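B12-binding domain-containing protein (Kitasatospora setae, PDB 6WTE) is TsrM, a radical SAM-family methyltransferase that binds cobalamin and a [4Fe-4S] cluster and probably transfers methyl groups by a non-radical route. Local coordinates at residues 2-10 against 22-33. Sequence-based numbering, arbitrary orientation.
Sequences SRLVLLVNP and LDVLTTALEDEG
Strand 4-9 and residues 22-31 of helix 20-31 run antiparallel at 173°, the axes of these short segments 10.0 Å apart, with Val5 nearest Leu29 and Leu7 nearest Leu22 along the backbone. Leu7 points at the helix and meets three of its residues: its CB touches CD2 of Leu22 at 3.9 Å, while its CD1 reaches between CB of Leu25 and OG1 of Thr26. Thr26 OG1 is hydrogen-bonded back to Leu22 O at 2.7 Å, and Thr26 N reaches the same oxygen from the opposite face of the carbonyl plane. The other branch of Leu22, CD1, lies against CB of Asn9. One helical turn beyond Leu25, Leu29 crosses Val5 at about a right angle, Leu29 CD1 against Val5 CG1 at 3.9 Å. At the far end Arg3, its chain bent at chi3 (72°), sends NE to Gly33 O in a nearly straight 2.8 Å hydrogen bond; the oxygen lies in the guanidinium plane, but NE sits above the carbonyl plane. NH2 adds a weak bond to Glu32 O. Gly33, with positive phi, closes the helix in a Schellman motif. The pair opens the first beta-alpha-beta unit of the Rossmann-like B12-binding domain, completed by parallel strand 35-40, whose Val36 and Val38 extend this apolar layer; helix 130-141 packs beside Leu29, and cobalamin touches Val24 and Leu25.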
# COMPACT_ATOMS: atom_id res chain seq x y z
N SER A 2 -31.72 -2.81 -12.65
CA SER A 2 -31.27 -2.41 -11.32
C SER A 2 -30.09 -1.46 -11.46
O SER A 2 -29.29 -1.57 -12.40
CB SER A 2 -30.87 -3.61 -10.47
OG SER A 2 -30.09 -3.21 -9.36
N ARG A 3 -29.97 -0.52 -10.52
CA ARG A 3 -28.83 0.38 -10.48
C ARG A 3 -28.03 0.22 -9.19
O ARG A 3 -27.24 1.10 -8.84
CB ARG A 3 -29.29 1.83 -10.69
CG ARG A 3 -29.90 2.06 -12.07
CD ARG A 3 -30.18 3.54 -12.36
NE ARG A 3 -28.95 4.30 -12.60
CZ ARG A 3 -28.31 4.35 -13.76
NH1 ARG A 3 -28.77 3.67 -14.81
NH2 ARG A 3 -27.21 5.08 -13.89
N LEU A 4 -28.21 -0.90 -8.49
CA LEU A 4 -27.59 -1.14 -7.20
C LEU A 4 -26.25 -1.84 -7.37
O LEU A 4 -26.17 -2.91 -7.98
CB LEU A 4 -28.51 -1.97 -6.31
CG LEU A 4 -27.92 -2.43 -4.98
CD1 LEU A 4 -27.54 -1.22 -4.12
CD2 LEU A 4 -28.91 -3.33 -4.24
N VAL A 5 -25.19 -1.23 -6.83
CA VAL A 5 -23.85 -1.80 -6.80
C VAL A 5 -23.47 -2.05 -5.34
O VAL A 5 -23.60 -1.15 -4.50
CB VAL A 5 -22.81 -0.86 -7.45
CG1 VAL A 5 -21.43 -1.46 -7.36
CG2 VAL A 5 -23.17 -0.55 -8.90
N LEU A 6 -23.02 -3.26 -5.05
CA LEU A 6 -22.47 -3.59 -3.74
C LEU A 6 -20.95 -3.53 -3.80
O LEU A 6 -20.35 -4.05 -4.74
CB LEU A 6 -22.90 -4.99 -3.30
CG LEU A 6 -22.13 -5.53 -2.10
CD1 LEU A 6 -22.42 -4.72 -0.82
CD2 LEU A 6 -22.42 -7.01 -1.92
N LEU A 7 -20.34 -2.89 -2.80
CA LEU A 7 -18.89 -2.87 -2.64
C LEU A 7 -18.55 -3.54 -1.31
O LEU A 7 -19.12 -3.18 -0.27
CB LEU A 7 -18.34 -1.44 -2.68
CG LEU A 7 -18.65 -0.65 -3.95
CD1 LEU A 7 -18.23 0.81 -3.79
CD2 LEU A 7 -17.92 -1.30 -5.15
N VAL A 8 -17.65 -4.52 -1.35
CA VAL A 8 -17.31 -5.34 -0.19
C VAL A 8 -15.87 -5.03 0.23
O VAL A 8 -14.96 -5.07 -0.61
CB VAL A 8 -17.45 -6.84 -0.50
CG1 VAL A 8 -17.03 -7.67 0.70
CG2 VAL A 8 -18.89 -7.16 -0.91
N ASN A 9 -15.67 -4.75 1.53
CA ASN A 9 -14.32 -4.68 2.07
C ASN A 9 -14.00 -5.99 2.78
O ASN A 9 -14.54 -6.24 3.86
CB ASN A 9 -14.16 -3.51 3.04
CG ASN A 9 -12.74 -3.39 3.53
OD1 ASN A 9 -11.81 -3.75 2.81
ND2 ASN A 9 -12.56 -2.92 4.76
N PRO A 10 -13.13 -6.84 2.23
CA PRO A 10 -12.77 -8.09 2.90
C PRO A 10 -11.59 -7.98 3.85
O PRO A 10 -11.19 -8.99 4.43
CB PRO A 10 -12.41 -8.98 1.70
CG PRO A 10 -11.71 -8.03 0.79
CD PRO A 10 -12.46 -6.71 0.92
N LEU A 22 -13.12 2.45 -1.37
CA LEU A 22 -14.57 2.35 -1.52
C LEU A 22 -15.24 3.72 -1.46
O LEU A 22 -16.27 3.93 -2.11
CB LEU A 22 -15.13 1.40 -0.46
CG LEU A 22 -14.63 -0.06 -0.51
CD1 LEU A 22 -15.50 -0.98 0.35
CD2 LEU A 22 -14.58 -0.59 -1.95
N ASP A 23 -14.66 4.68 -0.72
CA ASP A 23 -15.21 6.03 -0.74
C ASP A 23 -15.02 6.68 -2.11
O ASP A 23 -15.90 7.39 -2.60
CB ASP A 23 -14.58 6.90 0.35
CG ASP A 23 -15.25 6.73 1.71
OD1 ASP A 23 -16.38 6.20 1.79
OD2 ASP A 23 -14.64 7.15 2.72
N VAL A 24 -13.85 6.46 -2.73
CA VAL A 24 -13.61 6.97 -4.08
C VAL A 24 -14.61 6.36 -5.06
O VAL A 24 -15.23 7.07 -5.86
CB VAL A 24 -12.17 6.68 -4.52
CG1 VAL A 24 -11.91 7.26 -5.90
CG2 VAL A 24 -11.16 7.24 -3.51
N LEU A 25 -14.79 5.04 -5.00
CA LEU A 25 -15.68 4.36 -5.93
C LEU A 25 -17.13 4.75 -5.68
O LEU A 25 -17.91 4.91 -6.63
CB LEU A 25 -15.51 2.85 -5.82
CG LEU A 25 -14.12 2.30 -6.11
CD1 LEU A 25 -14.13 0.79 -5.92
CD2 LEU A 25 -13.70 2.66 -7.53
N THR A 26 -17.52 4.88 -4.40
CA THR A 26 -18.89 5.27 -4.08
C THR A 26 -19.22 6.63 -4.67
O THR A 26 -20.28 6.82 -5.28
CB THR A 26 -19.11 5.26 -2.57
OG1 THR A 26 -18.99 3.92 -2.07
CG2 THR A 26 -20.48 5.84 -2.21
N THR A 27 -18.31 7.60 -4.51
CA THR A 27 -18.57 8.95 -5.01
C THR A 27 -18.82 8.93 -6.52
O THR A 27 -19.81 9.49 -7.00
CB THR A 27 -17.40 9.87 -4.68
OG1 THR A 27 -17.31 10.03 -3.26
CG2 THR A 27 -17.58 11.23 -5.33
N ALA A 28 -17.94 8.27 -7.27
CA ALA A 28 -18.07 8.24 -8.72
C ALA A 28 -19.35 7.54 -9.14
O ALA A 28 -20.09 8.03 -10.01
CB ALA A 28 -16.85 7.54 -9.33
N LEU A 29 -19.64 6.39 -8.54
CA LEU A 29 -20.84 5.65 -8.92
C LEU A 29 -22.10 6.43 -8.58
O LEU A 29 -23.03 6.51 -9.40
CB LEU A 29 -20.84 4.29 -8.23
CG LEU A 29 -19.92 3.23 -8.83
CD1 LEU A 29 -19.84 2.07 -7.86
CD2 LEU A 29 -20.44 2.78 -10.19
N GLU A 30 -22.15 7.04 -7.39
CA GLU A 30 -23.32 7.83 -7.03
C GLU A 30 -23.49 9.03 -7.96
O GLU A 30 -24.62 9.36 -8.35
CB GLU A 30 -23.22 8.29 -5.57
CG GLU A 30 -23.41 7.17 -4.56
CD GLU A 30 -23.37 7.66 -3.13
OE1 GLU A 30 -22.82 8.76 -2.90
OE2 GLU A 30 -23.88 6.95 -2.24
N ASP A 31 -22.39 9.69 -8.32
CA ASP A 31 -22.47 10.84 -9.21
C ASP A 31 -22.96 10.45 -10.60
O ASP A 31 -23.51 11.30 -11.31
CB ASP A 31 -21.11 11.54 -9.31
CG ASP A 31 -20.75 12.31 -8.05
OD1 ASP A 31 -21.56 12.34 -7.10
OD2 ASP A 31 -19.64 12.88 -8.00
N GLU A 32 -22.78 9.19 -11.00
CA GLU A 32 -23.27 8.69 -12.28
C GLU A 32 -24.65 8.06 -12.19
O GLU A 32 -25.10 7.44 -13.15
CB GLU A 32 -22.28 7.68 -12.86
CG GLU A 32 -20.96 8.30 -13.31
CD GLU A 32 -21.13 9.23 -14.49
OE1 GLU A 32 -22.04 9.00 -15.32
OE2 GLU A 32 -20.36 10.21 -14.59
N GLY A 33 -25.32 8.20 -11.05
CA GLY A 33 -26.70 7.78 -10.93
C GLY A 33 -26.92 6.39 -10.37
O GLY A 33 -28.06 5.90 -10.43